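Local coordinates for protein carbohydrate kinase, pfkB family (Enterococcus faecalis, PDB 3KTN) that probably phosphorylates a sugar acid such as 2-keto-3-deoxygluconate, as a magnesium-binding kinase of the PfkB (ribokinase-like) family, at residues F123-G137 with L153-D167. Numbering follows the deposited sequence.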
loop_
_atom_site.group_PDB
_atom_site.type_symbol
_atom_site.label_atom_id
_atom_site.label_comp_id
_atom_site.label_asym_id
_atom_site.label_seq_id
_atom_site.Cartn_x
_atom_site.Cartn_y
_atom_site.Cartn_z
ATOM N N PHE A 123 -16.324 20.040 35.061
ATOM C CA PHE A 123 -16.922 21.077 34.223
ATOM C C PHE A 123 -16.655 22.493 34.711
ATOM O O PHE A 123 -16.452 23.404 33.905
ATOM C CB PHE A 123 -18.431 20.855 34.093
ATOM C CG PHE A 123 -18.802 19.599 33.347
ATOM C CD1 PHE A 123 -18.207 19.295 32.124
ATOM C CD2 PHE A 123 -19.763 18.732 33.854
ATOM C CE1 PHE A 123 -18.564 18.146 31.419
ATOM C CE2 PHE A 123 -20.130 17.580 33.156
ATOM C CZ PHE A 123 -19.528 17.288 31.935
ATOM N N GLU A 124 -16.660 22.678 36.028
ATOM C CA GLU A 124 -16.409 23.988 36.620
ATOM C C GLU A 124 -15.075 24.536 36.122
ATOM O O GLU A 124 -14.997 25.658 35.620
ATOM C CB GLU A 124 -16.366 23.877 38.147
ATOM C CG GLU A 124 -17.650 23.390 38.796
ATOM C CD GLU A 124 -18.587 24.524 39.162
ATOM O OE1 GLU A 124 -18.152 25.444 39.889
ATOM O OE2 GLU A 124 -19.758 24.496 38.731
ATOM N N ALA A 125 -14.026 23.731 36.266
ATOM C CA ALA A 125 -12.687 24.125 35.845
ATOM C C ALA A 125 -12.573 24.369 34.343
ATOM O O ALA A 125 -11.865 25.283 33.909
ATOM C CB ALA A 125 -11.682 23.066 36.272
ATOM N N PHE A 126 -13.267 23.556 33.550
ATOM C CA PHE A 126 -13.207 23.697 32.098
ATOM C C PHE A 126 -13.896 24.967 31.635
ATOM O O PHE A 126 -13.315 25.763 30.893
ATOM C CB PHE A 126 -13.858 22.497 31.402
ATOM C CG PHE A 126 -13.368 21.167 31.895
ATOM C CD1 PHE A 126 -12.087 21.027 32.423
ATOM C CD2 PHE A 126 -14.186 20.045 31.817
ATOM C CE1 PHE A 126 -11.626 19.787 32.863
ATOM C CE2 PHE A 126 -13.734 18.799 32.253
ATOM C CZ PHE A 126 -12.450 18.671 32.779
ATOM N N LEU A 127 -15.138 25.147 32.073
ATOM C CA LEU A 127 -15.923 26.316 31.699
ATOM C C LEU A 127 -15.184 27.618 31.989
ATOM O O LEU A 127 -15.329 28.598 31.260
ATOM C CB LEU A 127 -17.270 26.292 32.425
ATOM C CG LEU A 127 -18.233 25.204 31.941
ATOM C CD1 LEU A 127 -19.408 25.079 32.901
ATOM C CD2 LEU A 127 -18.715 25.545 30.538
ATOM N N ALA A 128 -14.374 27.617 33.044
ATOM C CA ALA A 128 -13.614 28.802 33.428
ATOM C C ALA A 128 -12.567 29.200 32.391
ATOM O O ALA A 128 -12.063 30.322 32.412
ATOM C CB ALA A 128 -12.941 28.572 34.778
ATOM N N GLU A 129 -12.242 28.292 31.477
ATOM C CA GLU A 129 -11.237 28.591 30.465
ATOM C C GLU A 129 -11.742 28.647 29.028
ATOM O O GLU A 129 -10.948 28.766 28.096
ATOM C CB GLU A 129 -10.093 27.583 30.569
ATOM C CG GLU A 129 -9.256 27.747 31.827
ATOM C CD GLU A 129 -8.197 26.674 31.963
ATOM O OE1 GLU A 129 -7.392 26.502 31.019
ATOM O OE2 GLU A 129 -8.169 26.000 33.015
ATOM N N VAL A 130 -13.056 28.573 28.844
ATOM C CA VAL A 130 -13.632 28.624 27.503
ATOM C C VAL A 130 -14.727 29.676 27.418
ATOM O O VAL A 130 -15.337 30.026 28.428
ATOM C CB VAL A 130 -14.234 27.259 27.093
ATOM C CG1 VAL A 130 -13.152 26.192 27.101
ATOM C CG2 VAL A 130 -15.367 26.881 28.034
ATOM N N ASP A 131 -14.973 30.176 26.209
ATOM C CA ASP A 131 -16.005 31.184 25.991
ATOM C C ASP A 131 -17.241 30.550 25.369
ATOM O O ASP A 131 -18.341 31.103 25.436
ATOM C CB ASP A 131 -15.500 32.274 25.052
ATOM C CG ASP A 131 -14.171 32.838 25.478
ATOM O OD1 ASP A 131 -14.076 33.332 26.622
ATOM O OD2 ASP A 131 -13.221 32.793 24.665
HETATM N N MSE A 132 -17.051 29.389 24.757
HETATM C CA MSE A 132 -18.142 28.688 24.098
HETATM C C MSE A 132 -17.963 27.184 24.241
HETATM O O MSE A 132 -16.839 26.685 24.248
HETATM C CB MSE A 132 -18.163 29.072 22.618
HETATM C CG MSE A 132 -19.307 28.482 21.809
HETATM SE SE MSE A 132 -19.230 29.054 19.951
HETATM C CE MSE A 132 -20.023 30.800 20.121
ATOM N N VAL A 133 -19.069 26.463 24.367
ATOM C CA VAL A 133 -19.010 25.016 24.495
ATOM C C VAL A 133 -20.076 24.371 23.620
ATOM O O VAL A 133 -21.250 24.746 23.668
ATOM C CB VAL A 133 -19.207 24.561 25.962
ATOM C CG1 VAL A 133 -20.527 25.074 26.503
ATOM C CG2 VAL A 133 -19.158 23.045 26.047
ATOM N N HIS A 134 -19.654 23.410 22.804
ATOM C CA HIS A 134 -20.570 22.706 21.924
ATOM C C HIS A 134 -20.861 21.329 22.494
ATOM O O HIS A 134 -19.950 20.543 22.743
ATOM C CB HIS A 134 -19.977 22.569 20.521
ATOM C CG HIS A 134 -20.883 21.870 19.558
ATOM N ND1 HIS A 134 -21.093 20.508 19.590
ATOM C CD2 HIS A 134 -21.680 22.352 18.577
ATOM C CE1 HIS A 134 -21.984 20.180 18.674
ATOM N NE2 HIS A 134 -22.358 21.281 18.044
ATOM N N ILE A 135 -22.139 21.051 22.704
ATOM C CA ILE A 135 -22.573 19.776 23.246
ATOM C C ILE A 135 -23.089 18.938 22.087
ATOM O O ILE A 135 -24.100 19.271 21.472
ATOM C CB ILE A 135 -23.678 19.989 24.307
ATOM C CG1 ILE A 135 -23.111 20.826 25.462
ATOM C CG2 ILE A 135 -24.185 18.653 24.820
ATOM C CD1 ILE A 135 -24.101 21.121 26.579
ATOM N N CYS A 136 -22.373 17.858 21.785
ATOM C CA CYS A 136 -22.731 16.986 20.674
ATOM C C CYS A 136 -24.023 16.237 20.935
ATOM O O CYS A 136 -24.158 15.542 21.940
ATOM C CB CYS A 136 -21.600 15.993 20.397
ATOM S SG CYS A 136 -19.991 16.777 20.069
ATOM N N GLY A 137 -24.966 16.378 20.007
ATOM C CA GLY A 137 -26.248 15.717 20.137
ATOM C C GLY A 137 -26.152 14.248 20.494
ATOM O O GLY A 137 -27.061 13.705 21.126
ATOM N N LEU A 153 -23.734 19.859 32.006
ATOM C CA LEU A 153 -22.778 20.776 31.398
ATOM C C LEU A 153 -23.471 21.993 30.797
ATOM O O LEU A 153 -22.984 23.116 30.922
ATOM C CB LEU A 153 -21.969 20.064 30.311
ATOM C CG LEU A 153 -21.056 20.947 29.456
ATOM C CD1 LEU A 153 -20.123 21.755 30.345
ATOM C CD2 LEU A 153 -20.259 20.063 28.502
ATOM N N ALA A 154 -24.602 21.764 30.138
ATOM C CA ALA A 154 -25.356 22.847 29.519
ATOM C C ALA A 154 -25.845 23.816 30.597
ATOM O O ALA A 154 -25.678 25.029 30.474
ATOM C CB ALA A 154 -26.540 22.284 28.735
ATOM N N GLN A 155 -26.445 23.270 31.651
ATOM C CA GLN A 155 -26.944 24.083 32.762
ATOM C C GLN A 155 -25.804 24.910 33.337
ATOM O O GLN A 155 -25.940 26.115 33.543
ATOM C CB GLN A 155 -27.520 23.187 33.860
ATOM C CG GLN A 155 -28.847 22.547 33.510
ATOM C CD GLN A 155 -29.151 21.344 34.379
ATOM O OE1 GLN A 155 -28.804 21.316 35.561
ATOM N NE2 GLN A 155 -29.811 20.346 33.802
ATOM N N LYS A 156 -24.678 24.252 33.589
ATOM C CA LYS A 156 -23.507 24.926 34.137
ATOM C C LYS A 156 -23.011 26.013 33.187
ATOM O O LYS A 156 -22.792 27.153 33.600
ATOM C CB LYS A 156 -22.398 23.905 34.401
ATOM C CG LYS A 156 -21.962 23.835 35.851
ATOM C CD LYS A 156 -21.859 22.396 36.337
ATOM C CE LYS A 156 -21.413 22.342 37.791
ATOM N NZ LYS A 156 -21.434 20.961 38.348
ATOM N N ALA A 157 -22.838 25.661 31.915
ATOM C CA ALA A 157 -22.368 26.617 30.913
ATOM C C ALA A 157 -23.254 27.855 30.930
ATOM O O ALA A 157 -22.771 28.982 30.814
ATOM C CB ALA A 157 -22.391 25.980 29.526
ATOM N N HIS A 158 -24.556 27.633 31.068
ATOM C CA HIS A 158 -25.513 28.727 31.111
ATOM C C HIS A 158 -25.238 29.622 32.320
ATOM O O HIS A 158 -25.200 30.845 32.199
ATOM C CB HIS A 158 -26.937 28.181 31.186
ATOM C CG HIS A 158 -27.984 29.248 31.217
ATOM N ND1 HIS A 158 -28.111 30.192 30.219
ATOM C CD2 HIS A 158 -28.936 29.540 32.133
ATOM C CE1 HIS A 158 -29.096 31.018 30.521
ATOM N NE2 HIS A 158 -29.613 30.645 31.678
ATOM N N ALA A 159 -25.039 28.999 33.479
ATOM C CA ALA A 159 -24.758 29.730 34.710
ATOM C C ALA A 159 -23.532 30.619 34.538
ATOM O O ALA A 159 -23.552 31.794 34.912
ATOM C CB ALA A 159 -24.536 28.755 35.858
ATOM N N TYR A 160 -22.463 30.056 33.980
ATOM C CA TYR A 160 -21.234 30.810 33.757
ATOM C C TYR A 160 -21.402 31.787 32.603
ATOM O O TYR A 160 -20.467 32.503 32.238
ATOM C CB TYR A 160 -20.074 29.866 33.442
ATOM C CG TYR A 160 -19.514 29.131 34.634
ATOM C CD1 TYR A 160 -20.327 28.321 35.428
ATOM C CD2 TYR A 160 -18.160 29.223 34.954
ATOM C CE1 TYR A 160 -19.802 27.617 36.510
ATOM C CE2 TYR A 160 -17.623 28.522 36.033
ATOM C CZ TYR A 160 -18.449 27.723 36.806
ATOM O OH TYR A 160 -17.920 27.027 37.870
ATOM N N GLN A 161 -22.596 31.813 32.026
ATOM C CA GLN A 161 -22.867 32.705 30.908
ATOM C C GLN A 161 -21.972 32.397 29.710
ATOM O O GLN A 161 -21.544 33.301 28.989
ATOM C CB GLN A 161 -22.677 34.161 31.339
ATOM C CG GLN A 161 -23.779 34.687 32.243
ATOM C CD GLN A 161 -23.481 36.077 32.764
ATOM O OE1 GLN A 161 -22.600 36.261 33.606
ATOM N NE2 GLN A 161 -24.204 37.069 32.256
ATOM N N LYS A 162 -21.686 31.115 29.508
ATOM C CA LYS A 162 -20.862 30.684 28.384
ATOM C C LYS A 162 -21.792 30.363 27.225
ATOM O O LYS A 162 -22.878 29.819 27.430
ATOM C CB LYS A 162 -20.056 29.433 28.749
ATOM C CG LYS A 162 -19.105 29.616 29.920
ATOM C CD LYS A 162 -18.100 30.720 29.647
ATOM C CE LYS A 162 -17.150 30.899 30.815
ATOM N NZ LYS A 162 -16.132 31.940 30.518
ATOM N N LYS A 163 -21.372 30.700 26.011
ATOM C CA LYS A 163 -22.188 30.427 24.835
ATOM C C LYS A 163 -22.316 28.908 24.675
ATOM O O LYS A 163 -21.341 28.174 24.845
ATOM C CB LYS A 163 -21.540 31.044 23.596
ATOM C CG LYS A 163 -22.506 31.290 22.455
ATOM C CD LYS A 163 -23.569 32.314 22.836
ATOM C CE LYS A 163 -22.953 33.657 23.203
ATOM N NZ LYS A 163 -23.998 34.673 23.521
ATOM N N VAL A 164 -23.522 28.443 24.363
ATOM C CA VAL A 164 -23.776 27.017 24.212
ATOM C C VAL A 164 -24.265 26.653 22.812
ATOM O O VAL A 164 -25.214 27.250 22.299
ATOM C CB VAL A 164 -24.817 26.538 25.251
ATOM C CG1 VAL A 164 -25.037 25.041 25.130
ATOM C CG2 VAL A 164 -24.344 26.893 26.655
ATOM N N CYS A 165 -23.603 25.669 22.201
ATOM C CA CYS A 165 -23.947 25.206 20.858
ATOM C C CYS A 165 -24.401 23.759 20.943
ATOM O O CYS A 165 -23.915 22.999 21.774
ATOM C CB CYS A 165 -22.739 25.319 19.937
ATOM S SG CYS A 165 -21.989 26.955 19.972
ATOM N N PHE A 166 -25.322 23.381 20.070
ATOM C CA PHE A 166 -25.871 22.036 20.083
ATOM C C PHE A 166 -26.276 21.593 18.687
ATOM O O PHE A 166 -26.792 22.390 17.901
ATOM C CB PHE A 166 -27.093 22.011 21.006
ATOM C CG PHE A 166 -27.817 20.698 21.028
ATOM C CD1 PHE A 166 -27.265 19.594 21.660
ATOM C CD2 PHE A 166 -29.069 20.574 20.435
ATOM C CE1 PHE A 166 -27.946 18.384 21.699
ATOM C CE2 PHE A 166 -29.758 19.367 20.466
ATOM C CZ PHE A 166 -29.198 18.271 21.102
ATOM N N ASP A 167 -26.047 20.319 18.382
ATOM C CA ASP A 167 -26.412 19.785 17.080
ATOM C C ASP A 167 -27.403 18.647 17.218
ATOM O O ASP A 167 -27.235 17.761 18.053
ATOM C CB ASP A 167 -25.165 19.284 16.333
ATOM C CG ASP A 167 -24.553 18.044 16.974
ATOM O OD1 ASP A 167 -24.649 16.951 16.380
ATOM O OD2 ASP A 167 -23.985 18.156 18.079
#
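Val133 hydrogen-bonds to both Lys163 and Cys165, on either side of its parallel bridge partner Val164: Val133 N donates to Lys163 O, and Cys165 N gives its hydrogen to Val133 O at 2.9 Å. Strands 132-135 and 163-167 are thus neighbours in the central sheet of the ribokinase-like fold, joined by a beta-alpha-beta crossover through helix 144-159. Ile135 N to Cys165 O continues the pairing. On the helix side, small and branched apolar residues allow close packing: Ile135 extends CD1, with chi2 fully anti (180°), to within 3.5 Å of Ala154 CB, a tight fit, while Val133 CG1 meets the methyl of Ala157. Leu153 is shared between Val133 and Phe123. Its CB sits over the centre of the Phe123 ring, a CH-pi contact 4.0 Å from the centroid, and Leu153 CD1 touches Phe123 CD1. Leu127, one turn after Phe123, lays CB over one face of Tyr160 and sends CD1 to Lys156 CB. On the other sheet face, selenomethionine Met132 brings SE to 3.5 Å from SG of the compact Cys165, and helix 278-291 packs over both through Leu287. The chain leaves helix 144-159 by a Schellman motif at Gln161. Just beyond, Lys162, bent at chi2 (-59°), turns NZ back to donate a 2.9 Å hydrogen bond to Val130 O; its long aliphatic chain spans the gap, passing Leu127. At the far end of the strands Asp167 OD2 lies beside His134 CE1, near the ring plane, the carboxylate and ring planes 23° apart. Gly137, lacking a side chain, brings its backbone close to Asp167, whose OD2 accepts Gly137 N at 2.8 Å from above the carboxylate plane.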